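CYCLIN domain-containing protein (Chaetomium thermophilum, PDB 6Z3U) probably acts as the cyclin H-type regulatory subunit of the CDK-activating kinase complex, switching on its cyclin-dependent serine/threonine kinase partner. Local coordinates at residues R209-I220 with A243-L251; R254-Y262 with S312-I322. All coordinates share one frame; numbering follows the deposited sequence.

Contact 1. Residues R209-I220 with A243-L251; sequences RLVAAEQRAREI and ALSLADRGL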
loop_
_atom_site.group_PDB
_atom_site.type_symbol
_atom_site.label_atom_id
_atom_site.label_comp_id
_atom_site.label_asym_id
_atom_site.label_seq_id
_atom_site.Cartn_x
_atom_site.Cartn_y
_atom_site.Cartn_z
ATOM N N ARG A 209 27.813 -20.473 4.588
ATOM C CA ARG A 209 28.245 -19.090 4.424
ATOM C C ARG A 209 27.068 -18.188 4.079
ATOM O O ARG A 209 26.974 -17.060 4.577
ATOM C CB ARG A 209 29.317 -19.013 3.336
ATOM C CG ARG A 209 29.711 -17.604 2.922
ATOM C CD ARG A 209 30.639 -17.639 1.716
ATOM N NE ARG A 209 31.228 -16.335 1.423
ATOM C CZ ARG A 209 31.886 -16.044 0.305
ATOM N NH1 ARG A 209 32.042 -16.963 -0.641
ATOM N NH2 ARG A 209 32.388 -14.829 0.129
ATOM N N LEU A 210 26.168 -18.664 3.214
ATOM C CA LEU A 210 25.011 -17.865 2.824
ATOM C C LEU A 210 24.106 -17.585 4.016
ATOM O O LEU A 210 23.615 -16.462 4.185
ATOM C CB LEU A 210 24.225 -18.578 1.725
ATOM C CG LEU A 210 24.514 -18.173 0.278
ATOM C CD1 LEU A 210 23.622 -18.959 -0.674
ATOM C CD2 LEU A 210 24.325 -16.678 0.076
ATOM N N VAL A 211 23.858 -18.600 4.846
ATOM C CA VAL A 211 22.992 -18.416 6.007
ATOM C C VAL A 211 23.556 -17.339 6.923
ATOM O O VAL A 211 22.846 -16.416 7.338
ATOM C CB VAL A 211 22.805 -19.751 6.751
ATOM C CG1 VAL A 211 22.031 -19.535 8.044
ATOM C CG2 VAL A 211 22.096 -20.760 5.863
ATOM N N ALA A 212 24.850 -17.433 7.244
ATOM C CA ALA A 212 25.461 -16.447 8.129
ATOM C C ALA A 212 25.341 -15.038 7.560
ATOM O O ALA A 212 25.040 -14.089 8.291
ATOM C CB ALA A 212 26.927 -16.801 8.373
ATOM N N ALA A 213 25.570 -14.881 6.254
ATOM C CA ALA A 213 25.466 -13.560 5.642
ATOM C C ALA A 213 24.050 -13.011 5.768
ATOM O O ALA A 213 23.852 -11.847 6.132
ATOM C CB ALA A 213 25.889 -13.626 4.175
ATOM N N GLU A 214 23.047 -13.843 5.471
ATOM C CA GLU A 214 21.661 -13.390 5.549
ATOM C C GLU A 214 21.276 -13.031 6.978
ATOM O O GLU A 214 20.624 -12.007 7.215
ATOM C CB GLU A 214 20.722 -14.467 5.006
ATOM C CG GLU A 214 19.249 -14.073 5.042
ATOM C CD GLU A 214 18.345 -15.110 4.402
ATOM O OE1 GLU A 214 17.109 -15.003 4.558
ATOM O OE2 GLU A 214 18.868 -16.034 3.744
ATOM N N GLN A 215 21.660 -13.869 7.944
ATOM C CA GLN A 215 21.322 -13.594 9.335
ATOM C C GLN A 215 21.840 -12.227 9.760
ATOM O O GLN A 215 21.100 -11.421 10.335
ATOM C CB GLN A 215 21.897 -14.687 10.237
ATOM C CG GLN A 215 21.247 -16.048 10.067
ATOM C CD GLN A 215 21.792 -17.075 11.042
ATOM O OE1 GLN A 215 22.767 -17.769 10.750
ATOM N NE2 GLN A 215 21.166 -17.174 12.209
ATOM N N ARG A 216 23.112 -11.943 9.477
ATOM C CA ARG A 216 23.686 -10.672 9.901
ATOM C C ARG A 216 23.079 -9.515 9.121
ATOM O O ARG A 216 22.663 -8.508 9.706
ATOM C CB ARG A 216 25.207 -10.691 9.743
ATOM C CG ARG A 216 25.882 -9.392 10.181
ATOM C CD ARG A 216 25.515 -9.048 11.618
ATOM N NE ARG A 216 26.165 -7.833 12.097
ATOM C CZ ARG A 216 25.861 -7.234 13.243
ATOM N NH1 ARG A 216 26.500 -6.131 13.607
ATOM N NH2 ARG A 216 24.912 -7.734 14.024
ATOM N N ALA A 217 23.024 -9.640 7.792
ATOM C CA ALA A 217 22.470 -8.570 6.971
ATOM C C ALA A 217 21.064 -8.191 7.416
ATOM O O ALA A 217 20.673 -7.024 7.308
ATOM C CB ALA A 217 22.460 -8.989 5.500
ATOM N N ARG A 218 20.292 -9.158 7.917
ATOM C CA ARG A 218 18.947 -8.845 8.388
ATOM C C ARG A 218 18.985 -7.980 9.644
ATOM O O ARG A 218 18.228 -7.009 9.756
ATOM C CB ARG A 218 18.170 -10.136 8.646
ATOM C CG ARG A 218 16.690 -9.906 8.875
ATOM C CD ARG A 218 15.880 -11.188 8.746
ATOM N NE ARG A 218 16.364 -12.232 9.644
ATOM C CZ ARG A 218 16.662 -13.478 9.280
ATOM N NH1 ARG A 218 16.513 -13.880 8.023
ATOM N NH2 ARG A 218 17.099 -14.333 10.193
ATOM N N GLU A 219 19.860 -8.313 10.597
ATOM C CA GLU A 219 19.995 -7.485 11.792
ATOM C C GLU A 219 20.478 -6.082 11.441
ATOM O O GLU A 219 20.056 -5.100 12.061
ATOM C CB GLU A 219 20.953 -8.142 12.788
ATOM C CG GLU A 219 20.335 -9.256 13.629
ATOM C CD GLU A 219 19.122 -8.796 14.429
ATOM O OE1 GLU A 219 18.931 -7.569 14.581
ATOM O OE2 GLU A 219 18.358 -9.665 14.903
ATOM N N ILE A 220 21.374 -5.970 10.459
ATOM C CA ILE A 220 21.820 -4.654 10.009
ATOM C C ILE A 220 20.645 -3.866 9.444
ATOM O O ILE A 220 20.427 -2.701 9.793
ATOM C CB ILE A 220 22.954 -4.796 8.978
ATOM C CG1 ILE A 220 24.155 -5.503 9.615
ATOM C CG2 ILE A 220 23.344 -3.425 8.431
ATOM C CD1 ILE A 220 25.335 -5.699 8.682
ATOM N N ALA A 243 23.866 -3.611 3.222
ATOM C CA ALA A 243 23.842 -4.409 4.443
ATOM C C ALA A 243 24.469 -5.777 4.216
ATOM O O ALA A 243 25.168 -6.302 5.090
ATOM C CB ALA A 243 22.407 -4.552 4.949
ATOM N N LEU A 244 24.231 -6.372 3.043
ATOM C CA LEU A 244 24.877 -7.639 2.715
ATOM C C LEU A 244 26.374 -7.449 2.507
ATOM O O LEU A 244 27.175 -8.306 2.897
ATOM C CB LEU A 244 24.230 -8.251 1.472
ATOM C CG LEU A 244 24.881 -9.516 0.908
ATOM C CD1 LEU A 244 24.904 -10.636 1.939
ATOM C CD2 LEU A 244 24.154 -9.968 -0.350
ATOM N N SER A 245 26.771 -6.330 1.891
ATOM C CA SER A 245 28.191 -6.057 1.703
ATOM C C SER A 245 28.916 -5.947 3.036
ATOM O O SER A 245 30.083 -6.338 3.144
ATOM C CB SER A 245 28.375 -4.771 0.895
ATOM O OG SER A 245 29.731 -4.596 0.522
ATOM N N LEU A 246 28.244 -5.410 4.058
ATOM C CA LEU A 246 28.842 -5.347 5.385
ATOM C C LEU A 246 28.916 -6.725 6.028
ATOM O O LEU A 246 29.868 -7.017 6.761
ATOM C CB LEU A 246 28.041 -4.391 6.268
ATOM C CG LEU A 246 28.125 -2.912 5.888
ATOM C CD1 LEU A 246 26.934 -2.148 6.437
ATOM C CD2 LEU A 246 29.423 -2.307 6.395
ATOM N N ALA A 247 27.932 -7.586 5.757
ATOM C CA ALA A 247 27.934 -8.926 6.331
ATOM C C ALA A 247 28.923 -9.840 5.617
ATOM O O ALA A 247 29.610 -10.640 6.262
ATOM C CB ALA A 247 26.526 -9.520 6.275
ATOM N N ASP A 248 29.011 -9.731 4.289
ATOM C CA ASP A 248 29.919 -10.578 3.511
ATOM C C ASP A 248 30.173 -9.855 2.184
ATOM O O ASP A 248 29.413 -10.014 1.229
ATOM C CB ASP A 248 29.341 -11.964 3.296
ATOM C CG ASP A 248 30.357 -12.948 2.744
ATOM O OD1 ASP A 248 31.194 -12.544 1.910
ATOM O OD2 ASP A 248 30.318 -14.130 3.150
ATOM N N ARG A 249 31.250 -9.064 2.148
ATOM C CA ARG A 249 31.548 -8.273 0.958
ATOM C C ARG A 249 31.715 -9.150 -0.275
ATOM O O ARG A 249 31.388 -8.723 -1.389
ATOM C CB ARG A 249 32.812 -7.439 1.185
ATOM C CG ARG A 249 33.070 -6.399 0.100
ATOM C CD ARG A 249 34.463 -5.793 0.214
ATOM N NE ARG A 249 34.571 -4.815 1.295
ATOM C CZ ARG A 249 34.196 -3.542 1.199
ATOM N NH1 ARG A 249 34.341 -2.729 2.236
ATOM N NH2 ARG A 249 33.677 -3.078 0.070
ATOM N N GLY A 250 32.224 -10.371 -0.102
ATOM C CA GLY A 250 32.410 -11.250 -1.245
ATOM C C GLY A 250 31.109 -11.565 -1.956
ATOM O O GLY A 250 31.040 -11.536 -3.187
ATOM N N LEU A 251 30.058 -11.869 -1.190
ATOM C CA LEU A 251 28.771 -12.192 -1.796
ATOM C C LEU A 251 28.176 -10.984 -2.510
ATOM O O LEU A 251 27.631 -11.113 -3.612
ATOM C CB LEU A 251 27.806 -12.705 -0.729
ATOM C CG LEU A 251 28.170 -14.030 -0.055
ATOM C CD1 LEU A 251 27.157 -14.364 1.028
ATOM C CD2 LEU A 251 28.257 -15.157 -1.071
#
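The flat guanidinium of Arg209 is held from two directions: Leu251 CD2 lies over its centre, 4.0 Å above one face, while the carboxylate of Asp248 sits at its edge. The grip is side-on. Arg209 NE donates to Asp248 OD2 at 2.9 Å, nearly in the guanidinium plane, and Arg209 NH2 donates to Asp248 OD1 at 3.1 Å. Both oxygens are met on their syn side, but the two flat groups are turned 38° from each other, so this salt bridge is bidentate without being coplanar. Arg209 gets there on an extended chain, with CG trans to its own backbone N (chi1 172°). Asp248 breaks the helical run after Ala247 and is the N-cap of helix 249-261, where its OD1 also accepts a weak bond from Leu251 N. An alanine in place of Asp248 would probably leave the Arg209 guanidinium without its anionic mate, free to swing, and the first turn of helix 249-261 without its side-chain cap.

Away from this polar corner the contact is made by small apolar side chains and leucine and isoleucine methyls. Ala213 CB meets Leu251 CD1 at 3.5 Å and also touches Leu244 CD1; Leu210 CD2 reaches the same Leu251 methyl, and Leu210 also packs on Ile196 and Leu199 of helix 189-200. Ala247 CB sits against the backbone at Ala213 O, 3.5 Å away. At the far end Ile220 lays CG2 on Ala243 CB and CD1 on Leu246 CB. With alanines at the crossing, the axes of the segments 209-220 and 243-247 approach to 8.2 Å at 127°, a close alanine-mediated helix packing within the C-terminal, all-helical cyclin repeat.

Contact 2. Residues R254-Y262 with S312-I322; sequences RLIQDTFHY and SHVRDKVLGTI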
loop_
_atom_site.group_PDB
_atom_site.type_symbol
_atom_site.label_atom_id
_atom_site.label_comp_id
_atom_site.label_asym_id
_atom_site.label_seq_id
_atom_site.Cartn_x
_atom_site.Cartn_y
_atom_site.Cartn_z
ATOM N N ARG A 254 29.989 -10.368 -5.685
ATOM C CA ARG A 254 29.670 -11.439 -6.623
ATOM C C ARG A 254 28.352 -11.168 -7.334
ATOM O O ARG A 254 28.259 -11.273 -8.562
ATOM C CB ARG A 254 29.614 -12.778 -5.883
ATOM C CG ARG A 254 29.239 -13.972 -6.756
ATOM C CD ARG A 254 30.092 -14.058 -8.010
ATOM N NE ARG A 254 29.847 -15.293 -8.751
ATOM C CZ ARG A 254 30.394 -16.468 -8.455
ATOM N NH1 ARG A 254 30.108 -17.534 -9.191
ATOM N NH2 ARG A 254 31.217 -16.586 -7.420
ATOM N N LEU A 255 27.321 -10.799 -6.572
ATOM C CA LEU A 255 25.998 -10.609 -7.155
ATOM C C LEU A 255 25.999 -9.469 -8.168
ATOM O O LEU A 255 25.386 -9.578 -9.236
ATOM C CB LEU A 255 24.989 -10.349 -6.037
ATOM C CG LEU A 255 23.507 -10.613 -6.304
ATOM C CD1 LEU A 255 23.306 -11.970 -6.959
ATOM C CD2 LEU A 255 22.728 -10.534 -4.999
ATOM N N ILE A 256 26.688 -8.369 -7.853
ATOM C CA ILE A 256 26.734 -7.232 -8.766
ATOM C C ILE A 256 27.524 -7.580 -10.021
ATOM O O ILE A 256 27.134 -7.214 -11.136
ATOM C CB ILE A 256 27.319 -5.994 -8.060
ATOM C CG1 ILE A 256 26.458 -5.620 -6.850
ATOM C CG2 ILE A 256 27.416 -4.823 -9.033
ATOM C CD1 ILE A 256 27.043 -4.520 -5.992
ATOM N N GLN A 257 28.649 -8.285 -9.866
ATOM C CA GLN A 257 29.453 -8.641 -11.030
ATOM C C GLN A 257 28.668 -9.530 -11.987
ATOM O O GLN A 257 28.727 -9.347 -13.209
ATOM C CB GLN A 257 30.735 -9.355 -10.594
ATOM C CG GLN A 257 31.706 -8.527 -9.760
ATOM C CD GLN A 257 32.213 -7.285 -10.460
ATOM O OE1 GLN A 257 32.339 -7.245 -11.685
ATOM N NE2 GLN A 257 32.518 -6.257 -9.674
ATOM N N ASP A 258 27.918 -10.495 -11.446
ATOM C CA ASP A 258 27.225 -11.466 -12.287
ATOM C C ASP A 258 26.185 -10.795 -13.177
ATOM O O ASP A 258 26.137 -11.040 -14.388
ATOM C CB ASP A 258 26.569 -12.535 -11.410
ATOM C CG ASP A 258 27.534 -13.638 -11.007
ATOM O OD1 ASP A 258 28.739 -13.530 -11.324
ATOM O OD2 ASP A 258 27.084 -14.616 -10.372
ATOM N N THR A 259 25.338 -9.942 -12.594
ATOM C CA THR A 259 24.237 -9.368 -13.361
ATOM C C THR A 259 24.744 -8.461 -14.476
ATOM O O THR A 259 24.173 -8.443 -15.574
ATOM C CB THR A 259 23.299 -8.593 -12.435
ATOM O OG1 THR A 259 24.006 -7.499 -11.840
ATOM C CG2 THR A 259 22.765 -9.502 -11.343
ATOM N N PHE A 260 25.815 -7.706 -14.222
ATOM C CA PHE A 260 26.364 -6.827 -15.247
ATOM C C PHE A 260 27.271 -7.567 -16.221
ATOM O O PHE A 260 27.469 -7.094 -17.346
ATOM C CB PHE A 260 27.137 -5.680 -14.595
ATOM C CG PHE A 260 26.259 -4.579 -14.076
ATOM C CD1 PHE A 260 25.849 -3.549 -14.904
ATOM C CD2 PHE A 260 25.842 -4.577 -12.756
ATOM C CE1 PHE A 260 25.040 -2.537 -14.424
ATOM C CE2 PHE A 260 25.033 -3.568 -12.272
ATOM C CZ PHE A 260 24.632 -2.547 -13.108
ATOM N N HIS A 261 27.827 -8.710 -15.814
ATOM C CA HIS A 261 28.571 -9.549 -16.747
ATOM C C HIS A 261 27.665 -10.067 -17.856
ATOM O O HIS A 261 28.056 -10.093 -19.029
ATOM C CB HIS A 261 29.220 -10.721 -16.008
ATOM C CG HIS A 261 30.717 -10.656 -15.949
ATOM N ND1 HIS A 261 31.464 -11.503 -15.158
ATOM C CD2 HIS A 261 31.607 -9.856 -16.584
ATOM C CE1 HIS A 261 32.747 -11.224 -15.305
ATOM N NE2 HIS A 261 32.860 -10.228 -16.164
ATOM N N TYR A 262 26.451 -10.485 -17.503
ATOM C CA TYR A 262 25.526 -11.047 -18.472
ATOM C C TYR A 262 24.286 -10.167 -18.599
ATOM O O TYR A 262 23.348 -10.280 -17.807
ATOM C CB TYR A 262 25.113 -12.456 -18.046
ATOM C CG TYR A 262 26.238 -13.469 -18.067
ATOM C CD1 TYR A 262 27.343 -13.307 -18.894
ATOM C CD2 TYR A 262 26.193 -14.592 -17.251
ATOM C CE1 TYR A 262 28.372 -14.232 -18.904
ATOM C CE2 TYR A 262 27.213 -15.523 -17.256
ATOM C CZ TYR A 262 28.300 -15.339 -18.085
ATOM O OH TYR A 262 29.320 -16.264 -18.094
ATOM N N SER A 312 30.029 -2.583 -17.321
ATOM C CA SER A 312 29.987 -1.313 -18.036
ATOM C C SER A 312 30.237 -0.149 -17.082
ATOM O O SER A 312 30.551 -0.354 -15.909
ATOM C CB SER A 312 28.639 -1.140 -18.742
ATOM O OG SER A 312 27.582 -1.020 -17.806
ATOM N N HIS A 313 30.105 1.075 -17.597
ATOM C CA HIS A 313 30.284 2.254 -16.753
ATOM C C HIS A 313 29.261 2.282 -15.625
ATOM O O HIS A 313 29.569 2.711 -14.506
ATOM C CB HIS A 313 30.188 3.522 -17.600
ATOM C CG HIS A 313 29.808 4.741 -16.819
ATOM N ND1 HIS A 313 28.496 5.072 -16.549
ATOM C CD2 HIS A 313 30.564 5.709 -16.251
ATOM C CE1 HIS A 313 28.463 6.190 -15.846
ATOM N NE2 HIS A 313 29.705 6.598 -15.651
ATOM N N VAL A 314 28.035 1.826 -15.899
ATOM C CA VAL A 314 26.992 1.831 -14.878
ATOM C C VAL A 314 27.340 0.888 -13.735
ATOM O O VAL A 314 26.989 1.152 -12.579
ATOM C CB VAL A 314 25.632 1.475 -15.503
ATOM C CG1 VAL A 314 24.605 1.200 -14.419
ATOM C CG2 VAL A 314 25.154 2.612 -16.391
ATOM N N ARG A 315 28.021 -0.220 -14.028
ATOM C CA ARG A 315 28.425 -1.131 -12.961
ATOM C C ARG A 315 29.316 -0.416 -11.953
ATOM O O ARG A 315 29.133 -0.560 -10.739
ATOM C CB ARG A 315 29.139 -2.348 -13.551
ATOM C CG ARG A 315 29.674 -3.330 -12.516
ATOM C CD ARG A 315 30.514 -4.423 -13.164
ATOM N NE ARG A 315 31.740 -3.904 -13.765
ATOM C CZ ARG A 315 32.904 -3.802 -13.127
ATOM N NH1 ARG A 315 33.009 -4.178 -11.861
ATOM N NH2 ARG A 315 33.966 -3.319 -13.758
ATOM N N ASP A 316 30.288 0.361 -12.438
ATOM C CA ASP A 316 31.170 1.087 -11.531
ATOM C C ASP A 316 30.406 2.151 -10.750
ATOM O O ASP A 316 30.702 2.396 -9.575
ATOM C CB ASP A 316 32.325 1.715 -12.314
ATOM C CG ASP A 316 33.263 0.677 -12.908
ATOM O OD1 ASP A 316 33.297 -0.462 -12.395
ATOM O OD2 ASP A 316 33.973 1.002 -13.884
ATOM N N LYS A 317 29.421 2.797 -11.382
ATOM C CA LYS A 317 28.636 3.806 -10.677
ATOM C C LYS A 317 27.724 3.180 -9.627
ATOM O O LYS A 317 27.472 3.795 -8.585
ATOM C CB LYS A 317 27.807 4.626 -11.666
ATOM C CG LYS A 317 27.077 5.808 -11.030
ATOM C CD LYS A 317 28.030 6.860 -10.484
ATOM C CE LYS A 317 27.270 8.069 -9.950
ATOM N NZ LYS A 317 26.576 7.770 -8.663
ATOM N N VAL A 318 27.217 1.974 -9.880
ATOM C CA VAL A 318 26.420 1.288 -8.869
ATOM C C VAL A 318 27.302 0.878 -7.696
ATOM O O VAL A 318 26.961 1.112 -6.531
ATOM C CB VAL A 318 25.698 0.078 -9.490
ATOM C CG1 VAL A 318 25.284 -0.917 -8.413
ATOM C CG2 VAL A 318 24.482 0.542 -10.282
ATOM N N LEU A 319 28.456 0.272 -7.986
ATOM C CA LEU A 319 29.373 -0.120 -6.921
ATOM C C LEU A 319 29.779 1.079 -6.076
ATOM O O LEU A 319 29.876 0.979 -4.847
ATOM C CB LEU A 319 30.605 -0.801 -7.513
ATOM C CG LEU A 319 30.417 -2.263 -7.922
ATOM C CD1 LEU A 319 31.599 -2.759 -8.740
ATOM C CD2 LEU A 319 30.219 -3.135 -6.690
ATOM N N GLY A 320 30.036 2.220 -6.718
ATOM C CA GLY A 320 30.352 3.421 -5.963
ATOM C C GLY A 320 29.197 3.880 -5.093
ATOM O O GLY A 320 29.402 4.388 -3.988
ATOM N N THR A 321 27.966 3.712 -5.582
ATOM C CA THR A 321 26.800 4.099 -4.794
ATOM C C THR A 321 26.625 3.189 -3.584
ATOM O O THR A 321 26.340 3.665 -2.479
ATOM C CB THR A 321 25.542 4.075 -5.664
ATOM O OG1 THR A 321 25.718 4.943 -6.790
ATOM C CG2 THR A 321 24.330 4.531 -4.864
ATOM N N ILE A 322 26.780 1.875 -3.773
ATOM C CA ILE A 322 26.667 0.949 -2.651
ATOM C C ILE A 322 27.746 1.240 -1.614
ATOM O O ILE A 322 27.499 1.175 -0.404
ATOM C CB ILE A 322 26.743 -0.509 -3.140
ATOM C CG1 ILE A 322 25.698 -0.782 -4.226
ATOM C CG2 ILE A 322 26.554 -1.469 -1.971
ATOM C CD1 ILE A 322 24.275 -0.596 -3.776
#
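Phe260 swings its ring toward helix 313-330 with CG trans to its carbonyl carbon (chi1 -79°), and Arg315 extends CG trans to its backbone N (chi1 177°), which brings the start of its aliphatic stem obliquely over that ring. Arg315 CB stands over one face, 3.9 Å from the Phe260 ring centroid and displaced toward the rim, a CH-pi contact. The ring's far end brings Phe260 CE1 to 3.8 Å from Val314 CG1, with Val318 CG2 close to CZ.

Beyond the ring the Arg315 chain bends at chi3, bringing its guanidinium to the amide of Gln257. Arg315 NH1 stands 3.1 Å from both OE1 and NE2 of Gln257, and the two flat groups are turned 59° apart. Asp316 OD1 sits over one face of the same guanidinium as a charge partner, with no N-H aimed at it.

One turn back from Phe260, Ile256 and Leu319 run past one another, pointing opposite ways, Ile256 CD1 touching Leu319 CD2 at 3.5 Å; Ile322 CG1 lies more loosely against Ile256 CD1, and Ile322 rests in turn on helix 236-247. Val314 and Val318 also pack against Ala59 and Leu58 of the RING-type domain-containing protein chain. The axes of 254-261 and 313-322 run nearly antiparallel, 10.4 Å apart at closest approach, an antiparallel helix packing of the C-terminal cyclin repeat, which is all helical.

Contact 1 and contact 2 follow one another along the chain, their centres about 18 Å apart, and share helix 249-261: its capped start belongs to contact 1, its later turns to contact 2. Both are partly buried and lie in the C-terminal cyclin range. Contact 1 is the tighter and more buried, with alanines letting the backbones come close and a true salt bridge closing its exposed edge. Contact 2 spaces its helices farther apart with larger side chains, and relies on ring and aliphatic packing; its arginine offers its aliphatic stem to a ring and its guanidinium to a glutamine amide. Both have neighbours on the RING-type chain, but contact 2 meets it much more extensively.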